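Local coordinates for uncharacterized protein (Jannaschia sp. CCS1, PDB 2PYQ) that is of unknown function but represents the DUF2853 family as a compact, single-chain, all-helical protein, at residues 94-97 / 98-102; 30-33 / 34-38; 55-58 / 59-62; 6-9 / 10-14. All coordinates share one frame; numbering follows the deposited sequence. Where two conformers were deposited one is given.

Followed from the N terminus, the chain meets interaction 4 in helix 4-18, interaction 2 at the end of helix 26-36, interaction 3 in helix 53-65 and interaction 1 at the start of helix 96-106. Each is a local turn-to-turn contact, so none closes a long loop; they come in series, without nesting or crossing. Space brings them together differently. Interaction 1 lies almost at the centre of the chain and touches the other three: Ala97 meets Tyr12 of interaction 4 and Cys36 of interaction 2, while Tyr100 reaches Ile59 of interaction 3. Interactions 2 and 4 also touch, whereas interactions 3 and 4 stand about 24 Å apart between centres.

Interaction 1: residues 94-97 / 98-102; sequences KYRA and VVYYM
Two torsions bring Arg96 and Tyr100 together. The arginine chain leaves with CG opposite the backbone N (chi1 178°), whereas the tyrosine CG lies beside its own N (chi1 -75°), which leans the ring back toward the preceding turn. Arg96 CG therefore lies over one face of the Tyr100 ring, 3.8 Å from its centroid and offset toward the rim, a CH-pi contact. Side by side, the two side chains point the same way. The guanidinium stands almost at right angles to the ring, with the phenol oxygen at its edge. A water then joins the polar ends, taking a hydrogen bond from Arg96 NE at 2.7 Å and sharing another with Tyr100 OH at 3.0 Å.

Beneath these side chains is the first turn of helix 96-106, with Tyr95 as its N-cap residue. Tyr95 O accepts Val99 N at 3.0 Å, the bond from Tyr100 N to Arg96 O measures 2.8 Å, and Tyr101 N follows on Ala97 O. On another side of this turn, Tyr95 CB packs against Val98 CG2 at 3.9 Å. The helix runs through the middle of the fold: Val98 meets Tyr87 of helix 74-87, Tyr100 stacks on Phe63, and Tyr101 OH binds the backbone N of Asp25.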
loop_
_atom_site.group_PDB
_atom_site.type_symbol
_atom_site.label_atom_id
_atom_site.label_comp_id
_atom_site.label_asym_id
_atom_site.label_seq_id
_atom_site.Cartn_x
_atom_site.Cartn_y
_atom_site.Cartn_z
ATOM N N LYS A 94 -0.646 -8.298 -4.468
ATOM C CA LYS A 94 -0.086 -7.134 -3.803
ATOM C C LYS A 94 -1.256 -6.180 -3.437
ATOM O O LYS A 94 -1.742 -5.442 -4.287
ATOM C CB LYS A 94 0.938 -6.423 -4.698
ATOM C CG LYS A 94 2.176 -7.268 -4.945
ATOM C CD LYS A 94 3.222 -6.434 -5.639
ATOM C CE LYS A 94 4.452 -7.232 -5.929
ATOM N NZ LYS A 94 4.242 -8.230 -6.998
ATOM N N TYR A 95 -1.670 -6.193 -2.180
ATOM C CA TYR A 95 -2.781 -5.371 -1.747
ATOM C C TYR A 95 -2.407 -3.887 -1.790
ATOM O O TYR A 95 -1.316 -3.499 -1.357
ATOM C CB TYR A 95 -3.283 -5.784 -0.365
ATOM C CG TYR A 95 -3.888 -7.168 -0.370
ATOM C CD1 TYR A 95 -5.113 -7.394 -0.980
ATOM C CD2 TYR A 95 -3.240 -8.235 0.250
ATOM C CE1 TYR A 95 -5.682 -8.674 -1.013
ATOM C CE2 TYR A 95 -3.793 -9.526 0.228
ATOM C CZ TYR A 95 -5.009 -9.733 -0.403
ATOM O OH TYR A 95 -5.570 -11.011 -0.412
ATOM N N ARG A 96 -3.304 -3.086 -2.376
ATOM C CA ARG A 96 -3.036 -1.728 -2.564
ATOM C C ARG A 96 -2.865 -0.984 -1.148
ATOM O O ARG A 96 -1.962 -0.158 -1.021
ATOM C CB ARG A 96 -4.196 -1.091 -3.302
ATOM C CG ARG A 96 -4.058 0.411 -3.524
ATOM C CD ARG A 96 -5.237 0.973 -4.323
ATOM N NE ARG A 96 -5.117 0.662 -5.768
ATOM C CZ ARG A 96 -5.600 -0.431 -6.385
ATOM N NH1 ARG A 96 -6.311 -1.381 -5.748
ATOM N NH2 ARG A 96 -5.386 -0.560 -7.700
ATOM N N ALA A 97 -3.635 -1.381 -0.129
ATOM C CA ALA A 97 -3.458 -0.835 1.232
ATOM C C ALA A 97 -2.045 -1.104 1.760
ATOM O O ALA A 97 -1.452 -0.222 2.377
ATOM C CB ALA A 97 -4.534 -1.402 2.215
ATOM N N VAL A 98 -1.510 -2.300 1.487
ATOM C CA VAL A 98 -0.163 -2.659 1.925
ATOM C C VAL A 98 0.870 -1.811 1.183
ATOM O O VAL A 98 1.805 -1.294 1.798
ATOM C CB VAL A 98 0.113 -4.156 1.751
ATOM C CG1 VAL A 98 1.566 -4.473 2.092
ATOM C CG2 VAL A 98 -0.869 -4.978 2.614
ATOM N N VAL A 99 0.678 -1.634 -0.111
ATOM C CA VAL A 99 1.583 -0.780 -0.922
ATOM C C VAL A 99 1.554 0.667 -0.434
ATOM O O VAL A 99 2.600 1.292 -0.251
ATOM C CB VAL A 99 1.243 -0.870 -2.422
ATOM C CG1 VAL A 99 2.069 0.150 -3.257
ATOM C CG2 VAL A 99 1.467 -2.302 -2.905
ATOM N N TYR A 100 0.357 1.190 -0.206
ATOM C CA TYR A 100 0.180 2.575 0.298
ATOM C C TYR A 100 0.805 2.738 1.679
ATOM O O TYR A 100 1.461 3.736 1.931
ATOM C CB TYR A 100 -1.295 3.001 0.255
ATOM C CG TYR A 100 -1.814 3.330 -1.152
ATOM C CD1 TYR A 100 -1.147 2.915 -2.325
ATOM C CD2 TYR A 100 -3.043 3.999 -1.305
ATOM C CE1 TYR A 100 -1.625 3.202 -3.593
ATOM C CE2 TYR A 100 -3.565 4.275 -2.607
ATOM C CZ TYR A 100 -2.828 3.883 -3.735
ATOM O OH TYR A 100 -3.305 4.147 -5.023
ATOM N N TYR A 101 0.623 1.766 2.557
ATOM C CA TYR A 101 1.219 1.779 3.884
ATOM C C TYR A 101 2.741 1.855 3.753
ATOM O O TYR A 101 3.384 2.676 4.387
ATOM C CB TYR A 101 0.821 0.517 4.664
ATOM C CG TYR A 101 1.527 0.349 5.994
ATOM C CD1 TYR A 101 2.812 -0.239 6.066
ATOM C CD2 TYR A 101 0.942 0.769 7.174
ATOM C CE1 TYR A 101 3.479 -0.394 7.269
ATOM C CE2 TYR A 101 1.591 0.609 8.400
ATOM C CZ TYR A 101 2.866 0.037 8.441
ATOM O OH TYR A 101 3.498 -0.091 9.656
HETATM N N MSE A 102 3.300 0.975 2.918
HETATM C CA MSE A 102 4.776 0.930 2.737
HETATM C C MSE A 102 5.311 2.240 2.158
HETATM O O MSE A 102 6.353 2.700 2.605
HETATM C CB MSE A 102 5.215 -0.284 1.909
HETATM C CG MSE A 102 5.213 -1.574 2.704
HETATM SE SE MSE A 102 6.153 -2.981 1.713
HETATM C CE MSE A 102 4.835 -3.193 0.923
HETATM O O HOH W 1 -3.424 2.087 -7.242
#

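Interaction 2: residues 30-33 / 34-38; sequences EKVT and KGCGP
Glu30 OE2 and Lys34 NZ form a salt bridge at 3.2 Å, one helical turn apart. The ammonium approaches from above the carboxylate plane, 44° out of it, so the ion pair is not set for an in-plane bond. The glutamate gets there by a bend at chi2 (58°), and the lysine by a bend at its far end, at chi4 (68°), which folds NZ back over the acid. Lys34 CG also lies 3.4 Å from Glu30 OE2. Were Glu30 an alanine, the Lys34 ammonium would probably lose this partner and its chain be freer to swing.

Behind the pair, the backbone fixes the spacing: Lys34 N binds Glu30 O at 2.9 Å, Gly35 N binds Lys31 O at 3.2 Å, and Cys36 N binds Val32 O at 3.1 Å. The pattern then frays where helix 26-36 ends. Cys36 N also makes a weak bond to Thr33 O at 3.2 Å, as does Gly37 N at 3.4 Å, and Gly37 leaves the helix with positive phi, where a side chain would jam against the preceding carbonyl O.

Thr33 OG1 is turned back to Leu29 O, and Lys31 reaches the C-terminal carboxylate of Gly114. Thr33 rests on Ile9 of helix 4-18, while Val32 and Cys36 pack against Tyr100 of helix 96-106.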
loop_
_atom_site.group_PDB
_atom_site.type_symbol
_atom_site.label_atom_id
_atom_site.label_comp_id
_atom_site.label_asym_id
_atom_site.label_seq_id
_atom_site.Cartn_x
_atom_site.Cartn_y
_atom_site.Cartn_z
ATOM N N GLU A 30 -4.746 0.915 9.839
ATOM C CA GLU A 30 -6.202 1.198 9.850
ATOM C C GLU A 30 -6.557 2.520 9.117
ATOM O O GLU A 30 -7.520 2.546 8.338
ATOM C CB GLU A 30 -6.760 1.190 11.289
ATOM C CG GLU A 30 -8.230 1.577 11.421
ATOM C CD GLU A 30 -9.147 0.687 10.602
ATOM O OE1 GLU A 30 -9.159 -0.502 10.925
ATOM O OE2 GLU A 30 -9.851 1.160 9.661
ATOM N N LYS A 31 -5.758 3.565 9.332
ATOM C CA LYS A 31 -5.959 4.876 8.679
ATOM C C LYS A 31 -5.785 4.753 7.164
ATOM O O LYS A 31 -6.551 5.344 6.397
ATOM C CB LYS A 31 -4.990 5.907 9.271
ATOM C CG LYS A 31 -5.222 6.156 10.748
ATOM C CD LYS A 31 -4.144 6.976 11.404
ATOM C CE LYS A 31 -4.257 6.916 12.927
ATOM N NZ LYS A 31 -3.153 7.624 13.610
ATOM N N VAL A 32 -4.750 4.016 6.739
ATOM C CA VAL A 32 -4.498 3.769 5.302
ATOM C C VAL A 32 -5.660 2.983 4.670
ATOM O O VAL A 32 -6.098 3.281 3.563
ATOM C CB VAL A 32 -3.135 3.018 5.068
ATOM C CG1 VAL A 32 -2.972 2.643 3.604
ATOM C CG2 VAL A 32 -1.998 3.891 5.516
ATOM N N THR A 33 -6.152 1.991 5.401
ATOM C CA THR A 33 -7.252 1.155 4.938
ATOM C C THR A 33 -8.529 1.970 4.766
ATOM O O THR A 33 -9.226 1.811 3.760
ATOM C CB THR A 33 -7.444 -0.047 5.871
ATOM O OG1 THR A 33 -6.230 -0.827 5.855
ATOM C CG2 THR A 33 -8.618 -0.913 5.417
ATOM N N LYS A 34 -8.819 2.856 5.725
ATOM C CA LYS A 34 -9.969 3.761 5.602
ATOM C C LYS A 34 -9.884 4.561 4.302
ATOM O O LYS A 34 -10.884 4.639 3.554
ATOM C CB LYS A 34 -10.094 4.705 6.800
ATOM C CG LYS A 34 -10.650 4.064 8.042
ATOM C CD LYS A 34 -11.161 5.126 9.011
ATOM C CE LYS A 34 -11.877 4.541 10.235
ATOM N NZ LYS A 34 -10.915 3.791 11.146
ATOM N N GLY A 35 -8.711 5.099 4.009
ATOM C CA GLY A 35 -8.490 5.884 2.799
ATOM C C GLY A 35 -8.644 5.152 1.499
ATOM O O GLY A 35 -9.021 5.763 0.496
ATOM N N CYS A 36 -8.365 3.843 1.511
ATOM C CA CYS A 36 -8.542 2.986 0.311
ATOM C C CYS A 36 -10.003 2.731 -0.023
ATOM O O CYS A 36 -10.305 2.569 -1.212
ATOM C CB CYS A 36 -7.780 1.670 0.462
ATOM S SG CYS A 36 -6.015 1.956 0.440
ATOM N N GLY A 37 -10.891 2.710 0.986
ATOM C CA GLY A 37 -12.350 2.595 0.796
ATOM C C GLY A 37 -13.030 1.622 1.741
ATOM O O GLY A 37 -12.400 1.158 2.731
ATOM N N PRO A 38 -14.328 1.293 1.500
ATOM C CA PRO A 38 -14.991 0.230 2.314
ATOM C C PRO A 38 -14.395 -1.132 1.960
ATOM O O PRO A 38 -13.746 -1.266 0.877
ATOM C CB PRO A 38 -16.470 0.323 1.909
ATOM C CG PRO A 38 -16.470 0.976 0.551
ATOM C CD PRO A 38 -15.257 1.894 0.511
#

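Interaction 3: residues 55-58 / 59-62; sequences ELET and IKKN
Glu55 meets Ile59 through its carbonyl: Glu55 O accepts Ile59 N at 3.0 Å, and Ile59 CG1 settles 3.4 Å from the same Glu55 O. The carboxylate turns elsewhere, with OE2 bound to the backbone N of Ala49. Leu56 comes next. Its O takes the N-H of Lys60, and Leu56 CD2 makes a loose apolar contact with Ile59 CD1 at 4.3 Å.

Glu57 illustrates a pairing that helical spacing suggests but the atoms do not complete. It lies alongside Lys60 and points the same way, yet Glu57 OE1 and Lys60 NZ remain 4.6 Å apart; the extended lysine takes its ammonium to a salt bridge with Asp72 instead. Glu57 O, meanwhile, receives Lys61 N and also has Lys61 CG close by. That methylene sits between the backbone N and the carbonyl carbon (chi1 73°), which turns the lysine chain back along the helix toward Thr58.

At Thr58 the polar and apolar branches divide the work. A water lies 2.8 Å from Thr58 OG1 and accepts a hydrogen bond from Lys61 NZ at 2.8 Å, bridging two side chains that otherwise meet only loosely; OG1 is also bonded to Ala54 O. The methyl Thr58 CG2 instead touches Asn62 ND2 at 3.4 Å, and Asn62 N closes the turn on Thr58 O.

This stretch of helix 53-65 has a polar outer side, while Leu56 faces Met77 and Ile80 of helix 74-87, and Ile59 packs on Tyr100 and Leu103 of helix 96-106.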
loop_
_atom_site.group_PDB
_atom_site.type_symbol
_atom_site.label_atom_id
_atom_site.label_comp_id
_atom_site.label_asym_id
_atom_site.label_seq_id
_atom_site.Cartn_x
_atom_site.Cartn_y
_atom_site.Cartn_z
ATOM N N GLU A 55 -0.214 1.846 -14.023
ATOM C CA GLU A 55 -0.719 1.703 -12.680
ATOM C C GLU A 55 0.259 2.316 -11.660
ATOM O O GLU A 55 -0.136 3.005 -10.755
ATOM C CB GLU A 55 -1.022 0.247 -12.449
ATOM C CG GLU A 55 -0.919 -0.230 -11.133
ATOM C CD GLU A 55 -2.218 -0.656 -10.610
ATOM O OE1 GLU A 55 -3.034 0.254 -10.347
ATOM O OE2 GLU A 55 -2.447 -1.899 -10.468
ATOM N N LEU A 56 1.541 2.108 -11.899
ATOM C CA LEU A 56 2.582 2.730 -11.084
ATOM C C LEU A 56 2.624 4.235 -11.297
ATOM O O LEU A 56 2.830 4.972 -10.329
ATOM C CB LEU A 56 3.950 2.107 -11.329
ATOM C CG LEU A 56 4.034 0.601 -11.095
ATOM C CD1 LEU A 56 5.491 0.193 -11.267
ATOM C CD2 LEU A 56 3.483 0.126 -9.747
ATOM N N GLU A 57 2.426 4.710 -12.531
ATOM C CA GLU A 57 2.346 6.167 -12.805
ATOM C C GLU A 57 1.144 6.810 -12.083
ATOM O O GLU A 57 1.223 7.976 -11.673
ATOM C CB GLU A 57 2.276 6.494 -14.316
ATOM C CG GLU A 57 3.489 6.096 -15.167
ATOM C CD GLU A 57 4.784 6.731 -14.742
ATOM O OE1 GLU A 57 4.775 7.800 -14.069
ATOM O OE2 GLU A 57 5.858 6.158 -15.112
ATOM N N THR A 58 0.057 6.049 -11.951
ATOM C CA THR A 58 -1.158 6.492 -11.269
ATOM C C THR A 58 -0.937 6.583 -9.767
ATOM O O THR A 58 -1.424 7.519 -9.130
ATOM C CB THR A 58 -2.363 5.581 -11.607
ATOM O OG1 THR A 58 -2.675 5.744 -13.020
ATOM C CG2 THR A 58 -3.602 5.955 -10.773
ATOM N N ILE A 59 -0.208 5.616 -9.197
ATOM C CA ILE A 59 0.144 5.667 -7.752
ATOM C C ILE A 59 1.022 6.885 -7.527
ATOM O O ILE A 59 0.808 7.615 -6.577
ATOM C CB ILE A 59 0.840 4.386 -7.275
ATOM C CG1 ILE A 59 -0.132 3.190 -7.336
ATOM C CG2 ILE A 59 1.372 4.528 -5.836
ATOM C CD1 ILE A 59 0.524 1.868 -7.166
ATOM N N LYS A 60 1.965 7.147 -8.425
ATOM C CA LYS A 60 2.830 8.312 -8.313
ATOM C C LYS A 60 2.040 9.617 -8.353
ATOM O O LYS A 60 2.212 10.490 -7.472
ATOM C CB LYS A 60 3.910 8.308 -9.404
ATOM C CG LYS A 60 4.834 9.504 -9.371
ATOM C CD LYS A 60 5.887 9.420 -10.446
ATOM C CE LYS A 60 6.517 10.776 -10.707
ATOM N NZ LYS A 60 7.544 10.749 -11.782
ATOM N N LYS A 61 1.173 9.763 -9.349
ATOM C CA LYS A 61 0.432 11.028 -9.517
ATOM C C LYS A 61 -0.691 11.186 -8.495
ATOM O O LYS A 61 -0.798 12.233 -7.872
ATOM C CB LYS A 61 -0.074 11.227 -10.983
ATOM C CG LYS A 61 -1.218 10.377 -11.404
ATOM C CD LYS A 61 -1.547 10.538 -12.880
ATOM C CE LYS A 61 -2.790 9.709 -13.261
ATOM N NZ LYS A 61 -3.010 9.701 -14.735
ATOM N N ASN A 62 -1.489 10.156 -8.306
ATOM C CA ASN A 62 -2.687 10.259 -7.443
ATOM C C ASN A 62 -2.430 10.031 -5.971
ATOM O O ASN A 62 -3.066 10.701 -5.168
ATOM C CB ASN A 62 -3.835 9.349 -7.917
ATOM C CG ASN A 62 -4.406 9.777 -9.253
ATOM O OD1 ASN A 62 -4.226 10.918 -9.691
ATOM N ND2 ASN A 62 -5.118 8.865 -9.896
HETATM O O HOH W 2 -1.417 7.382 -14.960
#

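Interaction 4: residues 6-9 / 10-14; sequences DDLI and AQYAD
The Tyr12 ring has the backbone of the preceding turn over one face: Leu8 O lies 3.1 Å above the ring plane and Ile9 N 4.1 Å above it, both offset toward the rim. Nearer the phenol end comes the Leu8 side chain, with Leu8 CD2 3.8 Å from Tyr12 OH and Leu8 CB 4.0 Å from Tyr12 CZ. With CG anti to the carbonyl carbon (chi1 -58°), the ring slants back along the helix over the peptide between Leu8 and Ile9. Leu8 O is gripped at the same time by Tyr12 N, in a nearly straight bond of 2.8 Å (N-H...O 163°), so one carbonyl both accepts the backbone N-H and lies against the ring.

Such i to i+4 contacts run along helix 4-18, the first helix of this all-helical fold. Ala10 N binds Asp6 O, Gln11 N binds Asp7 O, and Ala13 N binds Ile9 O at 2.9 Å. Ala10 CB is 3.3 Å from Asp6 O. Gln11 bends at chi2, and its NE2 is taken by Asp15 OD1.

The Tyr12 ring also serves the contact between helices, touching Thr33 of helix 26-36 and Ala97 and Val98 of helix 96-106, and meeting the Tyr95 ring with the planes about 55° apart. Replacing Tyr12 by a serine is likely to open a gap between these helices and leave the Leu8 side chain without its aromatic neighbour. Ile9 and Ala13 face Met26 of helix 26-36.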
loop_
_atom_site.group_PDB
_atom_site.type_symbol
_atom_site.label_atom_id
_atom_site.label_comp_id
_atom_site.label_asym_id
_atom_site.label_seq_id
_atom_site.Cartn_x
_atom_site.Cartn_y
_atom_site.Cartn_z
ATOM N N ASP A 6 -12.330 -6.834 8.734
ATOM C CA ASP A 6 -11.287 -7.448 9.649
ATOM C C ASP A 6 -10.453 -8.432 9.058
ATOM O O ASP A 6 -9.229 -8.462 9.340
ATOM C CB ASP A 6 -11.963 -7.913 10.954
ATOM C CG ASP A 6 -12.564 -6.718 11.740
ATOM O OD1 ASP A 6 -12.141 -5.545 11.542
ATOM O OD2 ASP A 6 -13.488 -6.958 12.580
ATOM N N ASP A 7 -11.028 -9.293 8.198
ATOM C CA ASP A 7 -10.208 -10.316 7.485
ATOM C C ASP A 7 -9.138 -9.638 6.620
ATOM O O ASP A 7 -7.981 -10.101 6.589
ATOM C CB ASP A 7 -11.046 -11.236 6.595
ATOM C CG ASP A 7 -11.951 -12.196 7.391
ATOM O OD1 ASP A 7 -11.737 -12.432 8.617
ATOM O OD2 ASP A 7 -12.905 -12.752 6.757
ATOM N N LEU A 8 -9.513 -8.560 5.942
ATOM C CA LEU A 8 -8.591 -7.795 5.088
ATOM C C LEU A 8 -7.467 -7.150 5.886
ATOM O O LEU A 8 -6.336 -7.332 5.535
ATOM C CB LEU A 8 -9.312 -6.728 4.259
ATOM C CG LEU A 8 -9.994 -7.244 3.010
ATOM C CD1 LEU A 8 -10.855 -6.159 2.399
ATOM C CD2 LEU A 8 -8.935 -7.740 2.014
ATOM N N ILE A 9 -7.788 -6.404 6.944
ATOM C CA ILE A 9 -6.767 -5.770 7.770
ATOM C C ILE A 9 -5.816 -6.838 8.376
ATOM O O ILE A 9 -4.618 -6.629 8.393
ATOM C CB ILE A 9 -7.349 -4.865 8.873
ATOM C CG1 ILE A 9 -7.991 -3.631 8.235
ATOM C CG2 ILE A 9 -6.239 -4.365 9.827
ATOM C CD1 ILE A 9 -8.818 -2.839 9.156
ATOM N N ALA A 10 -6.369 -7.964 8.832
ATOM C CA ALA A 10 -5.569 -9.100 9.349
ATOM C C ALA A 10 -4.625 -9.625 8.283
ATOM O O ALA A 10 -3.448 -9.901 8.564
ATOM C CB ALA A 10 -6.471 -10.210 9.863
ATOM N N GLN A 11 -5.123 -9.761 7.048
ATOM C CA GLN A 11 -4.292 -10.190 5.927
ATOM C C GLN A 11 -3.190 -9.166 5.621
ATOM O O GLN A 11 -2.037 -9.538 5.400
ATOM C CB GLN A 11 -5.120 -10.440 4.663
ATOM C CG GLN A 11 -4.307 -11.069 3.517
ATOM C CD GLN A 11 -3.679 -12.394 3.903
ATOM O OE1 GLN A 11 -4.372 -13.294 4.422
ATOM N NE2 GLN A 11 -2.368 -12.537 3.693
ATOM N N TYR A 12 -3.556 -7.878 5.610
ATOM C CA TYR A 12 -2.549 -6.822 5.370
ATOM C C TYR A 12 -1.423 -6.872 6.419
ATOM O O TYR A 12 -0.263 -6.743 6.078
ATOM C CB TYR A 12 -3.167 -5.421 5.414
ATOM C CG TYR A 12 -4.295 -5.160 4.442
ATOM C CD1 TYR A 12 -4.447 -5.897 3.254
ATOM C CD2 TYR A 12 -5.188 -4.102 4.677
ATOM C CE1 TYR A 12 -5.490 -5.623 2.364
ATOM C CE2 TYR A 12 -6.202 -3.823 3.799
ATOM C CZ TYR A 12 -6.347 -4.572 2.644
ATOM O OH TYR A 12 -7.345 -4.295 1.766
ATOM N N ALA A 13 -1.809 -7.015 7.697
ATOM C CA ALA A 13 -0.864 -7.108 8.805
ATOM C C ALA A 13 0.061 -8.333 8.645
ATOM O O ALA A 13 1.282 -8.239 8.843
ATOM C CB ALA A 13 -1.570 -7.165 10.140
ATOM N N ASP A 14 -0.524 -9.472 8.248
ATOM C CA ASP A 14 0.225 -10.699 8.025
ATOM C C ASP A 14 1.227 -10.527 6.873
ATOM O O ASP A 14 2.395 -10.913 7.015
ATOM C CB ASP A 14 -0.750 -11.875 7.806
ATOM C CG ASP A 14 -0.093 -13.245 8.036
ATOM O OD1 ASP A 14 0.817 -13.613 7.269
ATOM O OD2 ASP A 14 -0.494 -13.967 9.002
#